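Enoyl-CoA hydratase (Mycobacterium smegmatis, PDB 3PE8) probably catalyses the reversible hydration of enoyl-CoA thioesters to 3-hydroxyacyl-CoA as a crotonase-family lyase, and binds a zinc ion. Local coordinates at residues G61-F66 against V178-L183; Y113-I118 against S208-D213; A123-T128 against A171-E176; G133-W138 against R229-S234; L140-P145 against G218-A223. One frame throughout, in Å; residues are numbered along the deposited sequence.

Contact 1 (G61-F66 against V178-L183); sequences GADPVF and VAHDDL
D63 and H180 come from opposite directions, the carboxylate of D63 meeting the NE2 edge of the H180 ring. This single polar pair makes up the whole contact. H180 is the donor. Its NE2 gives a hydrogen to OD2 of D63 at 2.7 Å, and the bond is nearly straight, with 168° at the hydrogen. On the histidine side the fit is regular, because OD2 lies in the ring plane. On the aspartate side it is less so. The donor comes on the syn side of OD2 but stands well out of the carboxylate plane, and the two planes are 33° apart. OD1 of D63 also lies beside the ring edge, 3.2 Å from CE1 of H180. The ring extends this far because CG of H180 is anti to its backbone N (chi1 -173°). D63 itself precedes a cis peptide bond to P64.

Second partners fix both groups. OD1 of D63 is hydrogen-bonded to ND2 of N100, and ND1 of H180 to OG of S120. Both ring nitrogens are therefore engaged, which should restrain the ring against flipping. The pair lies at the surface, away from the zinc site. It is a histidine-carboxylate hydrogen bond that joins the loops following strands 56-61 and 177-178 of the main sheet of the crotonase fold.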
# COMPACT_ATOMS: atom_id res chain seq x y z
N GLY A 61 -13.73 25.76 21.22
CA GLY A 61 -13.67 25.68 22.69
C GLY A 61 -14.09 26.96 23.37
O GLY A 61 -13.88 28.06 22.85
N ALA A 62 -14.64 26.83 24.58
CA ALA A 62 -14.82 27.97 25.45
C ALA A 62 -13.47 28.61 25.71
O ALA A 62 -12.50 27.91 25.93
CB ALA A 62 -15.49 27.53 26.76
N ASP A 63 -13.37 29.93 25.66
CA ASP A 63 -12.07 30.58 25.83
C ASP A 63 -11.48 30.34 27.24
O ASP A 63 -12.22 30.11 28.21
CB ASP A 63 -12.17 32.10 25.60
CG ASP A 63 -12.03 32.50 24.12
OD1 ASP A 63 -11.49 31.75 23.31
OD2 ASP A 63 -12.40 33.67 23.81
N PRO A 64 -10.14 30.44 27.36
CA PRO A 64 -9.18 30.85 26.33
C PRO A 64 -8.39 29.71 25.71
O PRO A 64 -7.48 29.99 24.91
CB PRO A 64 -8.24 31.74 27.12
CG PRO A 64 -8.13 30.97 28.46
CD PRO A 64 -9.53 30.43 28.70
N VAL A 65 -8.71 28.47 26.05
CA VAL A 65 -7.99 27.29 25.57
C VAL A 65 -8.92 26.54 24.62
O VAL A 65 -10.12 26.50 24.85
CB VAL A 65 -7.54 26.42 26.76
CG1 VAL A 65 -6.98 25.07 26.28
CG2 VAL A 65 -6.50 27.17 27.62
N PHE A 66 -8.41 25.98 23.52
CA PHE A 66 -9.24 25.11 22.67
C PHE A 66 -9.48 23.78 23.39
O PHE A 66 -10.62 23.46 23.76
CB PHE A 66 -8.64 24.90 21.27
CG PHE A 66 -9.34 23.84 20.48
CD1 PHE A 66 -10.57 24.10 19.89
CD2 PHE A 66 -8.77 22.60 20.30
CE1 PHE A 66 -11.23 23.14 19.16
CE2 PHE A 66 -9.42 21.63 19.52
CZ PHE A 66 -10.65 21.89 18.98
N VAL A 178 -7.01 34.53 11.85
CA VAL A 178 -7.79 35.77 12.01
C VAL A 178 -7.66 36.31 13.42
O VAL A 178 -7.26 35.59 14.34
CB VAL A 178 -9.28 35.57 11.69
CG1 VAL A 178 -9.48 35.11 10.23
CG2 VAL A 178 -9.92 34.56 12.65
N ALA A 179 -8.00 37.59 13.60
CA ALA A 179 -8.03 38.18 14.91
C ALA A 179 -8.95 37.35 15.81
O ALA A 179 -9.97 36.82 15.38
CB ALA A 179 -8.56 39.67 14.83
N HIS A 180 -8.62 37.30 17.08
CA HIS A 180 -9.39 36.45 17.98
C HIS A 180 -10.89 36.74 17.93
O HIS A 180 -11.72 35.80 17.90
CB HIS A 180 -8.89 36.62 19.42
CG HIS A 180 -9.51 35.65 20.37
ND1 HIS A 180 -9.14 34.32 20.40
CD2 HIS A 180 -10.51 35.80 21.27
CE1 HIS A 180 -9.88 33.70 21.31
NE2 HIS A 180 -10.71 34.57 21.86
N ASP A 181 -11.26 38.01 17.93
CA ASP A 181 -12.69 38.30 18.02
C ASP A 181 -13.44 38.07 16.69
O ASP A 181 -14.66 38.16 16.64
CB ASP A 181 -12.94 39.69 18.61
CG ASP A 181 -12.49 39.81 20.07
OD1 ASP A 181 -12.36 38.80 20.81
OD2 ASP A 181 -12.27 40.96 20.48
N ASP A 182 -12.70 37.70 15.63
CA ASP A 182 -13.26 37.35 14.34
C ASP A 182 -13.29 35.84 14.06
O ASP A 182 -13.66 35.42 12.99
CB ASP A 182 -12.42 38.02 13.26
CG ASP A 182 -12.52 39.53 13.30
OD1 ASP A 182 -13.58 40.06 13.77
OD2 ASP A 182 -11.53 40.19 12.84
N LEU A 183 -12.85 35.03 15.02
CA LEU A 183 -12.68 33.59 14.78
C LEU A 183 -13.99 32.92 14.35
O LEU A 183 -14.05 32.28 13.30
CB LEU A 183 -12.16 32.89 16.04
CG LEU A 183 -12.09 31.36 15.89
CD1 LEU A 183 -11.17 31.00 14.76
CD2 LEU A 183 -11.63 30.71 17.23

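Contact 2 (Y113-I118 against S208-D213); sequences YCDILI and SYHRID
D115 and H210 touch through one bond, and it is well made. NE2 of H210 donates to OD1 of D115 at 2.8 Å, with an angle of 173° at the hydrogen. The oxygen lies in the plane of the ring, and the donor arrives on its syn side. Carboxylate and imidazole are nearly coplanar, 16° apart, although the two side chains cross at about a right angle.

The tight side of the contact is the aspartate. D115 is buried, and both its oxygens have further partners. OD2 takes a hydrogen bond from the backbone N of V95. OD1 also forms a salt bridge with R154 of the second subunit. These two donors on OD1 would probably keep D115 ionised. H210 is looser in part. It is partly exposed, and its ND1 makes a weak hydrogen bond with the backbone O of M91, but R154 of the second subunit packs on it too. A chi1 of -72° sets CG of H210 beside the backbone N and lets the ring end come nearer D115. The CA atoms of D115 and H210 are 9.2 Å apart, and the two side chains and their bond bridge that gap.

D115 stands just before strand 116-120, which runs beside strand 95-99 in the main sheet. The bond links the start of that strand to the long helix 199-234, next to the second subunit.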
# COMPACT_ATOMS: atom_id res chain seq x y z
N TYR A 113 -8.41 15.77 13.44
CA TYR A 113 -9.56 15.08 12.87
C TYR A 113 -10.43 15.98 12.01
O TYR A 113 -11.18 15.50 11.16
CB TYR A 113 -10.48 14.52 13.96
CG TYR A 113 -10.09 13.21 14.58
CD1 TYR A 113 -10.08 12.06 13.85
CD2 TYR A 113 -9.76 13.14 15.91
CE1 TYR A 113 -9.76 10.84 14.41
CE2 TYR A 113 -9.43 11.93 16.50
CZ TYR A 113 -9.42 10.79 15.75
OH TYR A 113 -9.08 9.58 16.36
N CYS A 114 -10.41 17.29 12.26
CA CYS A 114 -11.29 18.19 11.51
C CYS A 114 -10.94 18.22 10.03
O CYS A 114 -9.79 18.09 9.66
CB CYS A 114 -11.23 19.60 12.09
SG CYS A 114 -11.82 19.75 13.80
N ASP A 115 -11.93 18.47 9.18
CA ASP A 115 -11.68 18.60 7.76
C ASP A 115 -10.91 19.86 7.42
O ASP A 115 -10.01 19.81 6.57
CB ASP A 115 -12.99 18.58 6.99
CG ASP A 115 -13.73 17.25 7.14
OD1 ASP A 115 -13.15 16.21 6.76
OD2 ASP A 115 -14.87 17.24 7.68
N ILE A 116 -11.25 20.96 8.08
CA ILE A 116 -10.75 22.30 7.75
C ILE A 116 -10.51 23.02 9.08
O ILE A 116 -11.37 22.99 9.94
CB ILE A 116 -11.83 23.13 6.99
CG1 ILE A 116 -12.22 22.46 5.67
CG2 ILE A 116 -11.35 24.59 6.84
CD1 ILE A 116 -13.58 23.05 5.05
N LEU A 117 -9.35 23.63 9.25
CA LEU A 117 -9.07 24.41 10.46
C LEU A 117 -8.91 25.89 10.12
O LEU A 117 -8.28 26.25 9.09
CB LEU A 117 -7.79 23.94 11.15
CG LEU A 117 -7.77 22.52 11.73
CD1 LEU A 117 -6.47 22.22 12.48
CD2 LEU A 117 -8.97 22.33 12.69
N ILE A 118 -9.45 26.73 10.99
CA ILE A 118 -9.22 28.16 11.01
C ILE A 118 -8.74 28.49 12.42
O ILE A 118 -9.24 27.94 13.37
CB ILE A 118 -10.51 28.92 10.71
CG1 ILE A 118 -11.04 28.56 9.31
CG2 ILE A 118 -10.27 30.45 10.84
CD1 ILE A 118 -12.54 29.00 9.10
N SER A 208 -15.83 10.66 -0.28
CA SER A 208 -14.76 10.15 -1.09
C SER A 208 -13.38 10.56 -0.57
O SER A 208 -12.46 9.73 -0.47
CB SER A 208 -14.96 10.53 -2.56
OG SER A 208 -13.95 9.90 -3.33
N TYR A 209 -13.21 11.84 -0.21
CA TYR A 209 -11.95 12.28 0.38
C TYR A 209 -11.64 11.44 1.65
O TYR A 209 -10.51 11.06 1.87
CB TYR A 209 -12.05 13.75 0.80
CG TYR A 209 -11.71 14.80 -0.27
CD1 TYR A 209 -10.55 14.73 -0.99
CD2 TYR A 209 -12.51 15.94 -0.46
CE1 TYR A 209 -10.21 15.69 -1.92
CE2 TYR A 209 -12.17 16.90 -1.39
CZ TYR A 209 -11.02 16.79 -2.13
OH TYR A 209 -10.62 17.76 -3.06
N HIS A 210 -12.65 11.17 2.47
CA HIS A 210 -12.44 10.39 3.66
C HIS A 210 -12.02 8.95 3.34
O HIS A 210 -11.16 8.38 4.02
CB HIS A 210 -13.71 10.37 4.52
CG HIS A 210 -14.02 11.66 5.21
ND1 HIS A 210 -15.22 11.88 5.85
CD2 HIS A 210 -13.30 12.79 5.37
CE1 HIS A 210 -15.21 13.09 6.39
NE2 HIS A 210 -14.05 13.66 6.12
N ARG A 211 -12.67 8.34 2.36
CA ARG A 211 -12.30 6.99 1.94
C ARG A 211 -10.87 6.90 1.39
O ARG A 211 -10.11 5.99 1.70
CB ARG A 211 -13.30 6.51 0.86
N ILE A 212 -10.48 7.88 0.59
CA ILE A 212 -9.12 7.95 0.07
C ILE A 212 -8.15 8.10 1.23
O ILE A 212 -7.15 7.40 1.30
CB ILE A 212 -9.00 9.09 -0.96
CG1 ILE A 212 -9.72 8.74 -2.24
CG2 ILE A 212 -7.52 9.39 -1.26
CD1 ILE A 212 -10.04 10.00 -3.09
N ASP A 213 -8.45 8.99 2.17
CA ASP A 213 -7.59 9.19 3.34
C ASP A 213 -7.48 7.91 4.17
O ASP A 213 -6.39 7.56 4.59
CB ASP A 213 -8.09 10.36 4.17
CG ASP A 213 -7.14 10.72 5.28
OD1 ASP A 213 -5.97 11.06 4.97
OD2 ASP A 213 -7.57 10.64 6.42

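Contact 3 (A123-T128 against A171-E176); sequences AKFADT and AGLVTE
F125, on the middle strand of the small three-stranded sheet, packs against L173 and V174, which follow a Schellman motif at G172. That motif ends helix 165-171 and turns the chain toward strand 177-178. L173 carries most of the contact. Its CD2 methyl sits over the centre of one face of the F125 ring, 3.9 Å from the centroid and 13° off the normal. This is a CH-pi contact. The two side chains approach from opposite directions. A chi1 of 179° swings CG of L173 away from its own N and carries CD2 out to the ring. V174 comes obliquely to the far end of the ring, where its CG1 lies 3.8 Å from CZ of F125.

Other parts of the fold close the surroundings. A168 of helix 165-171 and A103 of strand 102-104 also touch F125, and K147 and V148 of helix 140-148 touch L173. The zinc ion is about 13 Å from the F125 side chain. All three touching residues are buried and meet through carbon alone. The contact therefore rests on dispersion and exclusion of water, with the methyl over the ring adding a mild directional preference.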
# COMPACT_ATOMS: atom_id res chain seq x y z
N ALA A 123 -4.28 31.03 18.76
CA ALA A 123 -4.16 29.57 18.72
C ALA A 123 -2.71 29.18 18.82
O ALA A 123 -1.81 29.88 18.33
CB ALA A 123 -4.74 29.05 17.46
N LYS A 124 -2.47 28.06 19.45
CA LYS A 124 -1.13 27.43 19.43
C LYS A 124 -1.31 25.95 19.56
O LYS A 124 -2.34 25.49 20.04
CB LYS A 124 -0.20 27.96 20.51
CG LYS A 124 -0.76 28.03 21.86
CD LYS A 124 0.12 28.89 22.78
CE LYS A 124 -0.42 28.85 24.19
NZ LYS A 124 0.34 29.76 25.08
N PHE A 125 -0.32 25.19 19.12
CA PHE A 125 -0.48 23.74 18.97
C PHE A 125 0.74 23.07 19.58
O PHE A 125 1.86 23.51 19.37
CB PHE A 125 -0.56 23.38 17.48
CG PHE A 125 -1.68 24.06 16.75
CD1 PHE A 125 -1.53 25.34 16.20
CD2 PHE A 125 -2.90 23.41 16.65
CE1 PHE A 125 -2.61 25.91 15.52
CE2 PHE A 125 -3.95 24.01 15.99
CZ PHE A 125 -3.81 25.25 15.47
N ALA A 126 0.51 22.01 20.34
CA ALA A 126 1.64 21.26 20.94
C ALA A 126 1.32 19.82 21.16
O ALA A 126 0.16 19.45 21.36
CB ALA A 126 2.09 21.94 22.29
N ASP A 127 2.37 19.00 21.13
CA ASP A 127 2.29 17.59 21.44
C ASP A 127 3.15 17.31 22.65
O ASP A 127 4.38 17.39 22.57
CB ASP A 127 2.77 16.74 20.27
CG ASP A 127 2.75 15.27 20.58
OD1 ASP A 127 2.06 14.91 21.55
OD2 ASP A 127 3.46 14.46 19.95
N THR A 128 2.53 17.01 23.78
CA THR A 128 3.28 16.70 24.98
C THR A 128 3.32 15.20 25.34
O THR A 128 3.75 14.87 26.46
CB THR A 128 2.76 17.49 26.16
OG1 THR A 128 1.43 17.07 26.51
CG2 THR A 128 2.81 18.98 25.84
N ALA A 171 2.93 26.31 7.65
CA ALA A 171 3.13 24.87 7.49
C ALA A 171 1.99 24.13 6.83
O ALA A 171 2.19 22.98 6.40
CB ALA A 171 3.41 24.21 8.87
N GLY A 172 0.79 24.71 6.79
CA GLY A 172 -0.39 24.07 6.21
C GLY A 172 -1.33 23.38 7.17
O GLY A 172 -2.28 22.72 6.75
N LEU A 173 -1.08 23.54 8.46
CA LEU A 173 -1.93 22.93 9.45
C LEU A 173 -3.30 23.61 9.53
O LEU A 173 -4.27 22.95 9.85
CB LEU A 173 -1.24 22.91 10.83
CG LEU A 173 -2.00 22.34 12.00
CD1 LEU A 173 -2.41 20.86 11.83
CD2 LEU A 173 -1.17 22.50 13.32
N VAL A 174 -3.33 24.92 9.30
CA VAL A 174 -4.57 25.69 9.27
C VAL A 174 -4.66 26.41 7.94
O VAL A 174 -3.64 26.68 7.25
CB VAL A 174 -4.71 26.69 10.45
CG1 VAL A 174 -4.55 25.95 11.78
CG2 VAL A 174 -3.70 27.86 10.33
N THR A 175 -5.89 26.73 7.57
CA THR A 175 -6.15 27.40 6.29
C THR A 175 -6.15 28.93 6.35
O THR A 175 -6.01 29.64 5.31
CB THR A 175 -7.48 26.97 5.67
OG1 THR A 175 -8.59 27.37 6.48
CG2 THR A 175 -7.53 25.44 5.37
N GLU A 176 -6.30 29.47 7.56
CA GLU A 176 -6.56 30.88 7.77
C GLU A 176 -6.29 31.22 9.23
O GLU A 176 -6.58 30.40 10.11
CB GLU A 176 -8.02 31.18 7.39
CG GLU A 176 -8.41 32.61 7.39
CD GLU A 176 -9.85 32.85 6.93
OE1 GLU A 176 -10.66 31.90 6.74
OE2 GLU A 176 -10.21 34.06 6.81

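Contact 4 (G133-W138 against R229-S234); sequences GLMPTW and RQWMRS
W231 donates from its indole N-H to the backbone O of G133, but it does so from above the carbonyl plane. NE1 of W231 lies 3.0 Å from O of G133 and stands 51° out of that plane, so it does not follow a lone-pair direction. The bond is also bent, with 140° at the hydrogen. G133 has positive phi and closes helix 129-132 with a Schellman motif. The contact thus joins the turn after that helix to the last turns of helix 199-234.

The other main partner is M135, which lies over one face of the same indole. Its CG is 3.5 Å from CG of W231 and makes a CH-pi contact with the five-membered ring, offset toward the rim. The sulfur is more distant. SD of M135 is 5.1 Å from the centroid of that ring in an oblique Met-aromatic contact. Bends at chi2 and chi3 fold the methionine chain, and CG, not SD, is its atom nearest the indole. W231 is therefore held at its edge by G133 and on a face by M135. Between them, the CB bond of L134 points away from segment 229-234, and its side chain comes about 4 Å from that of the zinc ligand H129.

The contact is near the surface, where A204 of the third subunit packs on both M135 and W231. Within the helix, the hydroxyl of S234 closes back on the tryptophan backbone, and its OG donates to O of W231 at 3.2 Å.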
# COMPACT_ATOMS: atom_id res chain seq x y z
N GLY A 133 4.96 10.93 29.04
CA GLY A 133 5.24 9.49 29.01
C GLY A 133 4.11 8.65 28.48
O GLY A 133 3.86 7.55 29.01
N LEU A 134 3.41 9.16 27.47
CA LEU A 134 2.30 8.45 26.83
C LEU A 134 2.59 8.35 25.33
O LEU A 134 3.35 9.16 24.77
CB LEU A 134 0.97 9.15 27.08
CG LEU A 134 0.50 9.23 28.53
CD1 LEU A 134 -0.75 10.08 28.68
CD2 LEU A 134 0.27 7.83 29.13
N MET A 135 2.07 7.31 24.70
CA MET A 135 2.07 7.21 23.24
C MET A 135 0.69 7.59 22.68
O MET A 135 -0.33 7.28 23.29
CB MET A 135 2.44 5.80 22.80
CG MET A 135 3.87 5.44 23.07
SD MET A 135 5.07 6.29 22.06
CE MET A 135 4.85 5.32 20.55
N PRO A 136 0.65 8.22 21.49
CA PRO A 136 -0.62 8.66 20.91
C PRO A 136 -1.45 7.48 20.39
O PRO A 136 -0.90 6.51 19.85
CB PRO A 136 -0.18 9.56 19.74
CG PRO A 136 1.14 9.05 19.36
CD PRO A 136 1.79 8.59 20.64
N THR A 137 -2.77 7.55 20.57
CA THR A 137 -3.68 6.54 20.07
C THR A 137 -4.84 7.12 19.25
O THR A 137 -5.69 6.37 18.76
CB THR A 137 -4.28 5.68 21.23
OG1 THR A 137 -5.10 6.48 22.06
CG2 THR A 137 -3.14 5.04 22.04
N TRP A 138 -4.86 8.45 19.06
CA TRP A 138 -5.90 9.10 18.28
C TRP A 138 -5.33 9.74 17.03
O TRP A 138 -5.83 10.76 16.54
CB TRP A 138 -6.63 10.16 19.10
CG TRP A 138 -7.67 9.68 20.06
CD1 TRP A 138 -7.97 8.39 20.40
CD2 TRP A 138 -8.54 10.52 20.85
NE1 TRP A 138 -8.99 8.37 21.34
CE2 TRP A 138 -9.34 9.66 21.64
CE3 TRP A 138 -8.71 11.91 20.96
CZ2 TRP A 138 -10.31 10.15 22.51
CZ3 TRP A 138 -9.66 12.38 21.84
CH2 TRP A 138 -10.44 11.51 22.61
N ARG A 229 0.46 -0.09 22.26
CA ARG A 229 0.30 -1.31 23.02
C ARG A 229 1.64 -1.81 23.56
O ARG A 229 1.73 -2.25 24.72
CB ARG A 229 -0.41 -2.37 22.19
CG ARG A 229 -1.90 -2.03 22.01
CD ARG A 229 -2.71 -3.14 21.40
NE ARG A 229 -2.61 -3.17 19.94
CZ ARG A 229 -3.48 -2.62 19.10
NH1 ARG A 229 -3.27 -2.72 17.80
NH2 ARG A 229 -4.54 -1.95 19.53
N GLN A 230 2.67 -1.71 22.74
CA GLN A 230 4.01 -2.17 23.14
C GLN A 230 4.54 -1.29 24.28
O GLN A 230 5.20 -1.79 25.17
CB GLN A 230 4.98 -2.16 21.95
N TRP A 231 4.27 0.02 24.20
CA TRP A 231 4.62 0.97 25.28
C TRP A 231 3.93 0.65 26.61
O TRP A 231 4.57 0.61 27.69
CB TRP A 231 4.27 2.41 24.84
CG TRP A 231 4.52 3.46 25.90
CD1 TRP A 231 3.59 4.09 26.68
CD2 TRP A 231 5.78 4.04 26.24
NE1 TRP A 231 4.20 5.01 27.52
CE2 TRP A 231 5.54 5.00 27.26
CE3 TRP A 231 7.10 3.85 25.78
CZ2 TRP A 231 6.56 5.76 27.81
CZ3 TRP A 231 8.09 4.59 26.35
CH2 TRP A 231 7.83 5.54 27.35
N MET A 232 2.63 0.39 26.54
CA MET A 232 1.85 0.09 27.75
C MET A 232 2.36 -1.17 28.42
O MET A 232 2.45 -1.23 29.66
CB MET A 232 0.38 -0.06 27.41
CG MET A 232 -0.26 1.25 26.99
SD MET A 232 -1.90 1.09 26.25
CE MET A 232 -2.18 -0.69 26.22
N ARG A 233 2.74 -2.16 27.61
CA ARG A 233 3.20 -3.45 28.12
C ARG A 233 4.60 -3.34 28.71
O ARG A 233 4.88 -3.87 29.79
CB ARG A 233 3.17 -4.51 27.01
N SER A 234 5.49 -2.63 28.01
CA SER A 234 6.85 -2.44 28.49
C SER A 234 6.85 -1.55 29.74
O SER A 234 7.51 -1.86 30.72
CB SER A 234 7.75 -1.85 27.39
OG SER A 234 7.57 -0.45 27.25

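Contact 5 (L140-P145 against G218-A223); sequences LSVRLP and GGALWA
V142 and A220 meet where the short helical segments 140-145 and 218-223 pass with their axes 9.0 Å apart and their directions at 136°, closer to antiparallel than to parallel. The CA atoms of these two residues are 6.2 Å apart, a close approach that the small alanine permits. With chi1 at 180°, the two methyls of V142 straddle CB of A220. CG2 of V142 lies 3.5 Å from CB of A220. CG1 of V142 lies 3.8 Å from CB of A220. CG2 also meets L221, whose CD2 is 3.9 Å from CG2 of V142. The other branch of L221 serves R143. CD1 of L221 lies 4.0 Å from NH2 of R143, oblique to the guanidinium. The arginine is extended from CG to NE and crosses the leucine at about a right angle.

S141 adds a polar tie beside this apolar patch, since its OG bonds to OE2 of E224, one turn beyond A220 on helix 199-234. Helix 106-113 touches R143 through L112 and Y113, and A153 and S157 of helix 150-159 touch L144. Subunits also close in: I212 of the third subunit packs on S141, and W222 of the fourth packs on L221.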
# COMPACT_ATOMS: atom_id res chain seq x y z
N LEU A 140 -2.25 11.10 16.25
CA LEU A 140 -1.27 12.18 16.16
C LEU A 140 -0.07 11.80 15.29
O LEU A 140 0.41 12.60 14.49
CB LEU A 140 -0.80 12.61 17.54
CG LEU A 140 -0.02 13.92 17.61
CD1 LEU A 140 -0.31 14.63 18.89
CD2 LEU A 140 1.48 13.55 17.46
N SER A 141 0.47 10.59 15.45
CA SER A 141 1.72 10.24 14.78
C SER A 141 1.55 9.99 13.27
O SER A 141 2.53 9.96 12.52
CB SER A 141 2.40 9.06 15.48
OG SER A 141 1.65 7.87 15.45
N VAL A 142 0.30 9.87 12.84
CA VAL A 142 -0.04 9.75 11.43
C VAL A 142 -0.44 11.11 10.86
O VAL A 142 0.09 11.54 9.83
CB VAL A 142 -1.17 8.75 11.22
CG1 VAL A 142 -1.53 8.63 9.73
CG2 VAL A 142 -0.71 7.39 11.83
N ARG A 143 -1.37 11.79 11.53
CA ARG A 143 -1.93 13.01 10.98
C ARG A 143 -1.06 14.25 11.17
O ARG A 143 -1.18 15.19 10.37
CB ARG A 143 -3.34 13.26 11.50
CG ARG A 143 -4.32 12.16 11.18
CD ARG A 143 -5.80 12.56 11.39
NE ARG A 143 -6.61 11.41 11.03
CZ ARG A 143 -6.99 10.43 11.86
NH1 ARG A 143 -6.77 10.52 13.17
NH2 ARG A 143 -7.61 9.36 11.36
N LEU A 144 -0.24 14.30 12.19
CA LEU A 144 0.63 15.50 12.38
C LEU A 144 1.63 15.61 11.24
O LEU A 144 1.67 16.64 10.57
CB LEU A 144 1.22 15.58 13.77
CG LEU A 144 1.92 16.90 14.07
CD1 LEU A 144 0.99 18.13 13.97
CD2 LEU A 144 2.61 16.79 15.42
N PRO A 145 2.38 14.54 10.91
CA PRO A 145 3.25 14.71 9.69
C PRO A 145 2.46 14.98 8.41
O PRO A 145 2.91 15.73 7.55
CB PRO A 145 4.02 13.40 9.59
CG PRO A 145 3.73 12.68 10.83
CD PRO A 145 2.59 13.24 11.55
N GLY A 218 -4.49 3.83 6.94
CA GLY A 218 -4.83 2.74 7.83
C GLY A 218 -3.67 1.94 8.34
O GLY A 218 -3.63 1.60 9.53
N GLY A 219 -2.72 1.63 7.46
CA GLY A 219 -1.51 0.90 7.88
C GLY A 219 -0.75 1.67 8.93
O GLY A 219 -0.20 1.10 9.90
N ALA A 220 -0.67 2.98 8.71
CA ALA A 220 -0.00 3.82 9.69
C ALA A 220 -0.71 3.86 11.02
O ALA A 220 -0.06 3.87 12.09
CB ALA A 220 0.12 5.27 9.11
N LEU A 221 -2.05 3.94 10.98
CA LEU A 221 -2.84 3.93 12.20
C LEU A 221 -2.68 2.63 12.98
O LEU A 221 -2.64 2.63 14.20
CB LEU A 221 -4.30 4.25 11.89
CG LEU A 221 -4.54 5.68 11.46
CD1 LEU A 221 -5.88 5.83 10.75
CD2 LEU A 221 -4.43 6.66 12.66
N TRP A 222 -2.60 1.51 12.28
CA TRP A 222 -2.30 0.23 12.92
C TRP A 222 -0.94 0.25 13.60
O TRP A 222 -0.81 -0.15 14.73
CB TRP A 222 -2.34 -0.90 11.90
CG TRP A 222 -2.12 -2.27 12.54
CD1 TRP A 222 -0.99 -3.06 12.45
CD2 TRP A 222 -3.01 -2.97 13.43
NE1 TRP A 222 -1.16 -4.22 13.19
CE2 TRP A 222 -2.38 -4.18 13.80
CE3 TRP A 222 -4.30 -2.71 13.93
CZ2 TRP A 222 -2.99 -5.11 14.64
CZ3 TRP A 222 -4.90 -3.66 14.78
CH2 TRP A 222 -4.24 -4.83 15.12
N ALA A 223 0.08 0.75 12.90
CA ALA A 223 1.40 0.87 13.46
C ALA A 223 1.44 1.74 14.72
O ALA A 223 2.11 1.39 15.68
CB ALA A 223 2.38 1.39 12.42

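Contacts 2, 5 and 4 follow one another in that order along helix 199-234. Contacts 4 and 5 have centres 14 Å apart and are the ones nearest the zinc ion. The ion is about 7 Å from the side chain of L134 and about 10 Å from that of R143. The zinc ligand E109 bonds through OE1 to the backbone N of W138 and of L140, so it links these two contacts. Contact 3 is joined to contact 2 by a probable hydrogen bond between OG1 of T175 and O of L117. Contact 1 lies on the opposite side of the chain's centre from contacts 4 and 5, with centres 32 Å and 28 Å away.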